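Local coordinates for D-aminoacyl-tRNA deacylase (PDB 1YQE), which probably hydrolyses D-aminoacyl-tRNAs to free tRNA and D-amino acids in a zinc-dependent reaction, counteracting the toxicity of mischarged tRNA, at residues R202-F212 with L270-L281; F89-V97 with S108-M117. All coordinates share one frame; numbering follows the deposited sequence.

Contact 1: residues R202-F212 with L270-L281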
loop_
_atom_site.group_PDB
_atom_site.type_symbol
_atom_site.label_atom_id
_atom_site.label_comp_id
_atom_site.label_asym_id
_atom_site.label_seq_id
_atom_site.Cartn_x
_atom_site.Cartn_y
_atom_site.Cartn_z
ATOM N N ARG A 202 -11.771 -8.856 5.757
ATOM C CA ARG A 202 -11.805 -9.904 4.739
ATOM C C ARG A 202 -10.567 -9.811 3.852
ATOM O O ARG A 202 -9.870 -10.807 3.637
ATOM C CB ARG A 202 -13.068 -9.785 3.871
ATOM C CG ARG A 202 -14.404 -9.867 4.624
ATOM C CD ARG A 202 -14.682 -11.258 5.196
ATOM N NE ARG A 202 -13.889 -11.542 6.389
ATOM C CZ ARG A 202 -14.047 -10.928 7.558
ATOM N NH1 ARG A 202 -14.973 -9.989 7.704
ATOM N NH2 ARG A 202 -13.274 -11.250 8.584
ATOM N N GLN A 203 -10.292 -8.613 3.345
ATOM C CA GLN A 203 -9.136 -8.402 2.476
ATOM C C GLN A 203 -7.820 -8.758 3.168
ATOM O O GLN A 203 -6.899 -9.269 2.535
ATOM C CB GLN A 203 -9.096 -6.952 1.981
ATOM C CG GLN A 203 -10.277 -6.572 1.094
ATOM C CD GLN A 203 -11.407 -5.918 1.868
ATOM O OE1 GLN A 203 -11.788 -6.378 2.943
ATOM N NE2 GLN A 203 -11.954 -4.841 1.315
ATOM N N THR A 204 -7.732 -8.489 4.464
ATOM C CA THR A 204 -6.528 -8.815 5.225
ATOM C C THR A 204 -6.316 -10.334 5.247
ATOM O O THR A 204 -5.198 -10.819 5.061
ATOM C CB THR A 204 -6.633 -8.294 6.682
ATOM O OG1 THR A 204 -6.646 -6.860 6.672
ATOM C CG2 THR A 204 -5.459 -8.778 7.523
ATOM N N GLU A 205 -7.392 -11.084 5.471
ATOM C CA GLU A 205 -7.306 -12.544 5.506
ATOM C C GLU A 205 -6.924 -13.056 4.114
ATOM O O GLU A 205 -6.143 -14.000 3.972
ATOM C CB GLU A 205 -8.651 -13.137 5.935
ATOM C CG GLU A 205 -9.181 -12.547 7.229
ATOM C CD GLU A 205 -10.598 -12.993 7.552
ATOM O OE1 GLU A 205 -11.419 -13.101 6.618
ATOM O OE2 GLU A 205 -10.893 -13.220 8.745
ATOM N N ILE A 206 -7.473 -12.419 3.084
ATOM C CA ILE A 206 -7.174 -12.813 1.716
ATOM C C ILE A 206 -5.698 -12.547 1.402
ATOM O O ILE A 206 -5.043 -13.356 0.736
ATOM C CB ILE A 206 -8.105 -12.069 0.708
ATOM C CG1 ILE A 206 -9.517 -12.666 0.794
ATOM C CG2 ILE A 206 -7.558 -12.191 -0.728
ATOM C CD1 ILE A 206 -10.586 -11.902 0.021
ATOM N N MET A 207 -5.168 -11.430 1.896
ATOM C CA MET A 207 -3.759 -11.085 1.668
ATOM C C MET A 207 -2.812 -12.074 2.350
ATOM O O MET A 207 -1.750 -12.409 1.819
ATOM C CB MET A 207 -3.460 -9.679 2.199
ATOM C CG MET A 207 -3.990 -8.550 1.332
ATOM S SD MET A 207 -3.136 -8.525 -0.278
ATOM C CE MET A 207 -1.662 -7.617 0.134
ATOM N N LEU A 208 -3.201 -12.544 3.529
ATOM C CA LEU A 208 -2.367 -13.469 4.287
ATOM C C LEU A 208 -2.469 -14.952 3.931
ATOM O O LEU A 208 -1.524 -15.711 4.181
ATOM C CB LEU A 208 -2.659 -13.309 5.784
ATOM C CG LEU A 208 -2.247 -12.011 6.480
ATOM C CD1 LEU A 208 -2.960 -11.888 7.822
ATOM C CD2 LEU A 208 -0.743 -11.994 6.667
ATOM N N THR A 209 -3.582 -15.372 3.333
ATOM C CA THR A 209 -3.765 -16.795 3.049
ATOM C C THR A 209 -4.137 -17.261 1.645
ATOM O O THR A 209 -4.292 -18.465 1.430
ATOM C CB THR A 209 -4.821 -17.390 3.993
ATOM O OG1 THR A 209 -6.110 -16.863 3.656
ATOM C CG2 THR A 209 -4.499 -17.035 5.442
ATOM N N THR A 210 -4.280 -16.342 0.692
ATOM C CA THR A 210 -4.647 -16.743 -0.661
ATOM C C THR A 210 -3.640 -16.296 -1.722
ATOM O O THR A 210 -2.603 -15.722 -1.408
ATOM C CB THR A 210 -6.043 -16.200 -1.039
ATOM O OG1 THR A 210 -5.976 -14.779 -1.196
ATOM C CG2 THR A 210 -7.066 -16.535 0.051
ATOM N N THR A 211 -3.955 -16.574 -2.984
ATOM C CA THR A 211 -3.087 -16.202 -4.094
ATOM C C THR A 211 -3.538 -14.853 -4.656
ATOM O O THR A 211 -3.147 -14.463 -5.753
ATOM C CB THR A 211 -3.147 -17.250 -5.221
ATOM O OG1 THR A 211 -4.507 -17.404 -5.653
ATOM C CG2 THR A 211 -2.623 -18.609 -4.721
ATOM N N PHE A 212 -4.363 -14.150 -3.888
ATOM C CA PHE A 212 -4.880 -12.853 -4.306
ATOM C C PHE A 212 -4.226 -11.685 -3.596
ATOM O O PHE A 212 -3.862 -11.766 -2.419
ATOM C CB PHE A 212 -6.387 -12.764 -4.050
ATOM C CG PHE A 212 -7.231 -13.018 -5.262
ATOM C CD1 PHE A 212 -7.596 -14.314 -5.618
ATOM C CD2 PHE A 212 -7.682 -11.953 -6.039
ATOM C CE1 PHE A 212 -8.404 -14.551 -6.727
ATOM C CE2 PHE A 212 -8.492 -12.175 -7.154
ATOM C CZ PHE A 212 -8.855 -13.480 -7.497
ATOM N N LEU A 270 -16.116 -11.540 -7.483
ATOM C CA LEU A 270 -16.055 -12.695 -6.589
ATOM C C LEU A 270 -16.358 -12.332 -5.132
ATOM O O LEU A 270 -15.940 -11.279 -4.642
ATOM C CB LEU A 270 -14.664 -13.338 -6.645
ATOM C CG LEU A 270 -14.245 -14.078 -7.916
ATOM C CD1 LEU A 270 -12.803 -14.547 -7.770
ATOM C CD2 LEU A 270 -15.173 -15.263 -8.160
ATOM N N LYS A 271 -17.085 -13.204 -4.440
ATOM C CA LYS A 271 -17.399 -12.968 -3.032
ATOM C C LYS A 271 -16.166 -13.362 -2.217
ATOM O O LYS A 271 -15.493 -14.331 -2.550
ATOM C CB LYS A 271 -18.629 -13.786 -2.615
ATOM C CG LYS A 271 -19.895 -13.324 -3.329
ATOM C CD LYS A 271 -21.180 -13.799 -2.660
ATOM C CE LYS A 271 -21.466 -15.268 -2.915
ATOM N NZ LYS A 271 -22.832 -15.630 -2.411
ATOM N N SER A 272 -15.871 -12.603 -1.163
ATOM C CA SER A 272 -14.692 -12.850 -0.335
ATOM C C SER A 272 -14.599 -14.266 0.224
ATOM O O SER A 272 -13.502 -14.812 0.357
ATOM C CB SER A 272 -14.630 -11.846 0.823
ATOM O OG SER A 272 -15.571 -12.164 1.835
ATOM N N LYS A 273 -15.743 -14.858 0.557
ATOM C CA LYS A 273 -15.755 -16.212 1.099
ATOM C C LYS A 273 -15.291 -17.211 0.047
ATOM O O LYS A 273 -14.571 -18.158 0.355
ATOM C CB LYS A 273 -17.160 -16.582 1.589
ATOM C CG LYS A 273 -17.259 -17.996 2.154
ATOM C CD LYS A 273 -18.668 -18.323 2.620
ATOM C CE LYS A 273 -18.725 -19.730 3.196
ATOM N NZ LYS A 273 -17.761 -19.888 4.323
ATOM N N LYS A 274 -15.702 -16.997 -1.201
ATOM C CA LYS A 274 -15.311 -17.887 -2.289
ATOM C C LYS A 274 -13.808 -17.779 -2.546
ATOM O O LYS A 274 -13.144 -18.784 -2.808
ATOM C CB LYS A 274 -16.094 -17.549 -3.562
ATOM C CG LYS A 274 -15.806 -18.473 -4.739
ATOM C CD LYS A 274 -16.828 -18.279 -5.853
ATOM C CE LYS A 274 -16.549 -19.194 -7.037
ATOM N NZ LYS A 274 -15.238 -18.899 -7.680
ATOM N N VAL A 275 -13.277 -16.561 -2.466
ATOM C CA VAL A 275 -11.851 -16.334 -2.677
ATOM C C VAL A 275 -11.039 -17.057 -1.603
ATOM O O VAL A 275 -10.073 -17.760 -1.906
ATOM C CB VAL A 275 -11.505 -14.824 -2.628
ATOM C CG1 VAL A 275 -9.989 -14.629 -2.703
ATOM C CG2 VAL A 275 -12.188 -14.101 -3.774
ATOM N N LYS A 276 -11.440 -16.882 -0.348
ATOM C CA LYS A 276 -10.753 -17.518 0.773
ATOM C C LYS A 276 -10.778 -19.043 0.672
ATOM O O LYS A 276 -9.850 -19.720 1.113
ATOM C CB LYS A 276 -11.399 -17.091 2.094
ATOM C CG LYS A 276 -11.212 -15.624 2.432
ATOM C CD LYS A 276 -12.026 -15.216 3.655
ATOM C CE LYS A 276 -11.582 -15.954 4.909
ATOM N NZ LYS A 276 -12.402 -15.562 6.090
ATOM N N LYS A 277 -11.839 -19.577 0.080
ATOM C CA LYS A 277 -11.997 -21.019 -0.057
ATOM C C LYS A 277 -11.326 -21.645 -1.279
ATOM O O LYS A 277 -10.662 -22.673 -1.164
ATOM C CB LYS A 277 -13.490 -21.368 -0.068
ATOM C CG LYS A 277 -13.807 -22.825 -0.370
ATOM C CD LYS A 277 -15.305 -23.010 -0.601
ATOM C CE LYS A 277 -15.645 -24.436 -1.013
ATOM N NZ LYS A 277 -15.303 -25.420 0.048
ATOM N N ASP A 278 -11.490 -21.031 -2.447
ATOM C CA ASP A 278 -10.920 -21.593 -3.668
ATOM C C ASP A 278 -9.523 -21.127 -4.070
ATOM O O ASP A 278 -8.973 -21.624 -5.052
ATOM C CB ASP A 278 -11.871 -21.360 -4.849
ATOM C CG ASP A 278 -13.260 -21.938 -4.612
ATOM O OD1 ASP A 278 -13.372 -22.984 -3.937
ATOM O OD2 ASP A 278 -14.243 -21.351 -5.116
ATOM N N PHE A 279 -8.937 -20.196 -3.324
ATOM C CA PHE A 279 -7.611 -19.691 -3.675
ATOM C C PHE A 279 -6.576 -19.708 -2.550
ATOM O O PHE A 279 -5.731 -18.820 -2.476
ATOM C CB PHE A 279 -7.743 -18.268 -4.216
ATOM C CG PHE A 279 -8.571 -18.168 -5.465
ATOM C CD1 PHE A 279 -7.968 -18.168 -6.719
ATOM C CD2 PHE A 279 -9.958 -18.073 -5.387
ATOM C CE1 PHE A 279 -8.738 -18.070 -7.879
ATOM C CE2 PHE A 279 -10.735 -17.977 -6.536
ATOM C CZ PHE A 279 -10.127 -17.974 -7.785
ATOM N N ARG A 280 -6.624 -20.720 -1.688
ATOM C CA ARG A 280 -5.681 -20.808 -0.577
ATOM C C ARG A 280 -4.242 -21.058 -1.016
ATOM O O ARG A 280 -3.991 -21.605 -2.089
ATOM C CB ARG A 280 -6.085 -21.921 0.396
ATOM C CG ARG A 280 -7.462 -21.776 1.011
ATOM C CD ARG A 280 -7.613 -22.718 2.199
ATOM N NE ARG A 280 -7.240 -24.089 1.860
ATOM C CZ ARG A 280 -7.166 -25.086 2.739
ATOM N NH1 ARG A 280 -7.441 -24.871 4.020
ATOM N NH2 ARG A 280 -6.814 -26.300 2.336
ATOM N N LEU A 281 -3.349 -20.661 -0.157
ATOM C CA LEU A 281 -1.953 -20.904 -0.398
ATOM C C LEU A 281 -1.575 -22.162 0.405
ATOM O O LEU A 281 -2.258 -22.506 1.353
ATOM C CB LEU A 281 -1.028 -19.930 0.331
ATOM C CG LEU A 281 -0.992 -18.485 -0.115
ATOM C CD1 LEU A 281 -0.179 -17.644 0.849
ATOM C CD2 LEU A 281 -0.438 -18.360 -1.521
#
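Val275 CG1 is the central bump of this interface, fitting a hollow walled by Ile206 on one helix and by the Phe212 ring just beyond it. Val275 CG1 lies 3.9 Å from Ile206 CD1 and 3.8 Å from Phe212 CD1. The two helical segments, 202-209 and 272-278, run nearly parallel, their axes inclined by 16°, as in the helical layer of an alpha/beta domain over its parallel sheet; Ile244 of strand 242-245 touches Ile206, Val275 and Phe212. Ile206 answers as a bump of its own. Its extended chain pushes CD1 toward Ser272 CB, and its CG1 packs at 3.8 Å against Lys276 CG. Farther along, Phe212 drives its edge into Phe279 in a T-shaped pair with planes at 88°, and CE1 stands 3.6 Å from Phe279 CD1, over the centre of that ring. Thr210 OG1, bonded to Ile206 O, accepts from Phe212 N in an ST turn and so steadies the backbone that carries the wedge. Just past both helices the chains are laced together by Leu281 N to Thr209 O at 2.9 Å and Thr211 N to Phe279 O at 2.9 Å, while Leu281 CG and CD2 lean on the Thr210 carbonyl. On the partly exposed side, Lys276 bends at chi3 (63°) and brings NZ within 2.7 Å of Glu205 OE1. Arg202 holds the same carboxylate side-on through NE and NH2, and its NE reaches OE1 from the face opposite to NZ. Two cations sharing Glu205 OE1 from opposite faces would be expected to favour the ionised carboxylate, and an apolar seam is thus closed by salt bridges on one side and by backbone bonds beyond the helix ends.

Contact 2: residues F89-V97 with S108-M117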
loop_
_atom_site.group_PDB
_atom_site.type_symbol
_atom_site.label_atom_id
_atom_site.label_comp_id
_atom_site.label_asym_id
_atom_site.label_seq_id
_atom_site.Cartn_x
_atom_site.Cartn_y
_atom_site.Cartn_z
ATOM N N PHE A 89 1.004 -3.355 11.984
ATOM C CA PHE A 89 1.826 -3.162 10.795
ATOM C C PHE A 89 0.738 -3.022 9.731
ATOM O O PHE A 89 -0.154 -3.861 9.666
ATOM C CB PHE A 89 2.653 -4.413 10.484
ATOM C CG PHE A 89 3.764 -4.673 11.457
ATOM C CD1 PHE A 89 4.833 -3.791 11.564
ATOM C CD2 PHE A 89 3.759 -5.821 12.244
ATOM C CE1 PHE A 89 5.890 -4.046 12.441
ATOM C CE2 PHE A 89 4.811 -6.087 13.123
ATOM C CZ PHE A 89 5.876 -5.197 13.220
ATOM N N THR A 90 0.777 -1.978 8.913
ATOM C CA THR A 90 -0.261 -1.849 7.900
ATOM C C THR A 90 0.268 -1.617 6.495
ATOM O O THR A 90 1.430 -1.258 6.294
ATOM C CB THR A 90 -1.249 -0.700 8.220
ATOM O OG1 THR A 90 -0.602 0.561 8.007
ATOM C CG2 THR A 90 -1.725 -0.786 9.667
ATOM N N VAL A 91 -0.610 -1.859 5.531
ATOM C CA VAL A 91 -0.321 -1.657 4.122
ATOM C C VAL A 91 -1.571 -1.065 3.485
ATOM O O VAL A 91 -2.696 -1.476 3.794
ATOM C CB VAL A 91 0.016 -2.982 3.401
ATOM C CG1 VAL A 91 0.145 -2.743 1.901
ATOM C CG2 VAL A 91 1.319 -3.551 3.944
ATOM N N HIS A 92 -1.370 -0.078 2.618
ATOM C CA HIS A 92 -2.476 0.544 1.905
ATOM C C HIS A 92 -1.925 1.412 0.790
ATOM O O HIS A 92 -0.743 1.765 0.784
ATOM C CB HIS A 92 -3.331 1.415 2.835
ATOM C CG HIS A 92 -2.775 2.789 3.072
ATOM N ND1 HIS A 92 -1.838 3.060 4.046
ATOM C CD2 HIS A 92 -3.043 3.974 2.469
ATOM C CE1 HIS A 92 -1.554 4.351 4.036
ATOM N NE2 HIS A 92 -2.272 4.929 3.088
ATOM N N VAL A 93 -2.786 1.739 -0.165
ATOM C CA VAL A 93 -2.403 2.600 -1.271
ATOM C C VAL A 93 -3.191 3.888 -1.064
ATOM O O VAL A 93 -4.357 3.852 -0.676
ATOM C CB VAL A 93 -2.764 1.963 -2.626
ATOM C CG1 VAL A 93 -2.453 2.927 -3.758
ATOM C CG2 VAL A 93 -1.969 0.675 -2.815
ATOM N N SER A 94 -2.547 5.023 -1.296
ATOM C CA SER A 94 -3.196 6.315 -1.119
ATOM C C SER A 94 -4.200 6.610 -2.234
ATOM O O SER A 94 -4.129 6.037 -3.329
ATOM C CB SER A 94 -2.131 7.417 -1.029
ATOM O OG SER A 94 -1.177 7.307 -2.071
ATOM N N GLY A 95 -5.149 7.493 -1.934
ATOM C CA GLY A 95 -6.179 7.856 -2.889
ATOM C C GLY A 95 -7.427 8.308 -2.155
ATOM O O GLY A 95 -7.649 7.916 -1.009
ATOM N N ASN A 96 -8.238 9.137 -2.806
ATOM C CA ASN A 96 -9.460 9.651 -2.188
ATOM C C ASN A 96 -10.702 9.353 -2.997
ATOM O O ASN A 96 -10.654 9.274 -4.222
ATOM C CB ASN A 96 -9.401 11.175 -2.036
ATOM C CG ASN A 96 -8.254 11.638 -1.187
ATOM O OD1 ASN A 96 -8.137 11.253 -0.028
ATOM N ND2 ASN A 96 -7.395 12.483 -1.755
ATOM N N VAL A 97 -11.821 9.187 -2.305
ATOM C CA VAL A 97 -13.079 8.993 -2.996
ATOM C C VAL A 97 -13.778 10.357 -2.908
ATOM O O VAL A 97 -13.344 11.316 -3.549
ATOM C CB VAL A 97 -13.964 7.900 -2.353
ATOM C CG1 VAL A 97 -15.252 7.736 -3.165
ATOM C CG2 VAL A 97 -13.216 6.569 -2.318
ATOM N N SER A 108 -9.438 10.942 -6.780
ATOM C CA SER A 108 -8.165 10.712 -7.455
ATOM C C SER A 108 -7.462 9.571 -6.720
ATOM O O SER A 108 -7.440 9.533 -5.492
ATOM C CB SER A 108 -7.313 11.981 -7.420
ATOM O OG SER A 108 -6.161 11.840 -8.231
ATOM N N LEU A 109 -6.891 8.644 -7.478
ATOM C CA LEU A 109 -6.225 7.485 -6.900
ATOM C C LEU A 109 -4.767 7.366 -7.323
ATOM O O LEU A 109 -4.418 7.674 -8.458
ATOM C CB LEU A 109 -6.965 6.212 -7.323
ATOM C CG LEU A 109 -8.451 6.069 -6.970
ATOM C CD1 LEU A 109 -9.047 4.870 -7.706
ATOM C CD2 LEU A 109 -8.597 5.913 -5.461
ATOM N N ALA A 110 -3.918 6.914 -6.405
ATOM C CA ALA A 110 -2.511 6.722 -6.722
ATOM C C ALA A 110 -2.370 5.350 -7.373
ATOM O O ALA A 110 -3.181 4.453 -7.138
ATOM C CB ALA A 110 -1.667 6.793 -5.452
ATOM N N LYS A 111 -1.353 5.191 -8.209
ATOM C CA LYS A 111 -1.107 3.920 -8.873
ATOM C C LYS A 111 -0.634 2.901 -7.827
ATOM O O LYS A 111 0.368 3.120 -7.158
ATOM C CB LYS A 111 -0.029 4.107 -9.950
ATOM C CG LYS A 111 0.422 2.840 -10.678
ATOM C CD LYS A 111 -0.614 2.336 -11.658
ATOM C CE LYS A 111 -0.008 1.300 -12.602
ATOM N NZ LYS A 111 -0.993 0.786 -13.588
ATOM N N PRO A 112 -1.360 1.784 -7.662
ATOM C CA PRO A 112 -0.937 0.782 -6.673
ATOM C C PRO A 112 0.203 -0.106 -7.171
ATOM O O PRO A 112 0.582 -0.048 -8.338
ATOM C CB PRO A 112 -2.214 -0.017 -6.423
ATOM C CG PRO A 112 -2.898 0.030 -7.751
ATOM C CD PRO A 112 -2.696 1.469 -8.198
ATOM N N SER A 113 0.751 -0.917 -6.270
ATOM C CA SER A 113 1.828 -1.849 -6.611
ATOM C C SER A 113 1.425 -3.163 -5.940
ATOM O O SER A 113 2.048 -3.601 -4.970
ATOM C CB SER A 113 3.164 -1.348 -6.054
ATOM O OG SER A 113 4.251 -2.081 -6.593
ATOM N N PRO A 114 0.365 -3.803 -6.458
ATOM C CA PRO A 114 -0.213 -5.064 -5.971
ATOM C C PRO A 114 0.733 -6.229 -5.723
ATOM O O PRO A 114 0.612 -6.922 -4.712
ATOM C CB PRO A 114 -1.266 -5.396 -7.029
ATOM C CG PRO A 114 -1.659 -4.051 -7.546
ATOM C CD PRO A 114 -0.331 -3.365 -7.680
ATOM N N GLN A 115 1.666 -6.454 -6.642
ATOM C CA GLN A 115 2.600 -7.566 -6.486
ATOM C C GLN A 115 3.536 -7.377 -5.301
ATOM O O GLN A 115 3.669 -8.272 -4.455
ATOM C CB GLN A 115 3.416 -7.757 -7.770
ATOM C CG GLN A 115 2.568 -7.997 -9.018
ATOM C CD GLN A 115 1.611 -9.174 -8.880
ATOM O OE1 GLN A 115 1.967 -10.223 -8.338
ATOM N NE2 GLN A 115 0.393 -9.010 -9.393
ATOM N N THR A 116 4.177 -6.215 -5.229
ATOM C CA THR A 116 5.106 -5.926 -4.149
ATOM C C THR A 116 4.390 -5.878 -2.805
ATOM O O THR A 116 4.911 -6.361 -1.800
ATOM C CB THR A 116 5.848 -4.605 -4.395
ATOM O OG1 THR A 116 6.601 -4.717 -5.609
ATOM C CG2 THR A 116 6.799 -4.302 -3.247
ATOM N N MET A 117 3.198 -5.295 -2.784
ATOM C CA MET A 117 2.433 -5.247 -1.549
ATOM C C MET A 117 2.242 -6.683 -1.049
ATOM O O MET A 117 2.403 -6.960 0.140
ATOM C CB MET A 117 1.072 -4.612 -1.794
ATOM C CG MET A 117 1.137 -3.149 -2.167
ATOM S SD MET A 117 -0.427 -2.617 -2.875
ATOM C CE MET A 117 -1.491 -2.668 -1.408
#
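The flat groups that meet across this contact are peptides: Ser94 O receives Ala110 N at 3.2 Å, the donor tilted 35° from the carbonyl plane, and Ala110 CB lies close to the same oxygen. With the bond from Asn96 N to Ser108 O, 2.8 Å long, this makes Gly95 and Leu109 a non-hydrogen-bonded pair in a single antiparallel bridge. It prolongs the path of the chain past the C-terminal end of strand 88-92, an inner strand of the mixed sheet, and the chain returns through it to helix 114-125. The backbones come very near here, the CA atoms of Gly95 and Leu109 being 4.0 Å apart; Gly95, with no side chain and an extended backbone at positive phi, lets Leu109 CD2 settle over its CA. Leu109 otherwise packs on Phe230, Ala234 and Leu237 of helix 228-238. Toward the helix the contact turns wholly apolar. The puckered ring of Pro112 offers its CB to Val93, 3.7 Å from CG2, while His216 of strand 212-218 also touches both residues. Val91 and Val93 reach from the strand toward the first turn of the helix, where Met117 lies against them. Met117 folds at chi3 (70°), which brings its end across both valines: SD is 3.6 Å from Val93 CG2, and CE is 3.7 Å from Val91 CG1. Val93 CG2 meets both Met117 SD and Pro112 CB, and the Val93 side chain crosses that of Met117 at about a right angle. The polar side chains have partners beyond the two segments: Asn96 ND2 bonds Gly103 O and Lys105 O, and Ser108 OG bonds Glu147. Ser94, whose side chain is about 8 Å from the bound pyrophosphate, directs OG to Pro145 O and keeps it 3.5 Å from Ala110 CB.

Overall arrangement
Contact 2 lies in the core, its centre about 4 Å from the centre of the chain, whereas contact 1 sits about 18 Å out, near the C-terminus, and is only partly buried. Their chemistry follows their place: near the pyrophosphate pocket, contact 2 relies on backbone bonds and apolar side chains, while contact 1 adds a salt-bridge network of partly exposed side chains. Each belongs to a different sheet, the mixed one for 89-97 and the parallel one for 270-281. Helix 114-125 joins them. It starts in contact 2, Met117 O there touches Met207 CE, and the next residue, Lys118, bonds the carbonyls of Met207, Thr210 and Phe212, while Leu122 and Arg125 pack on Leu281.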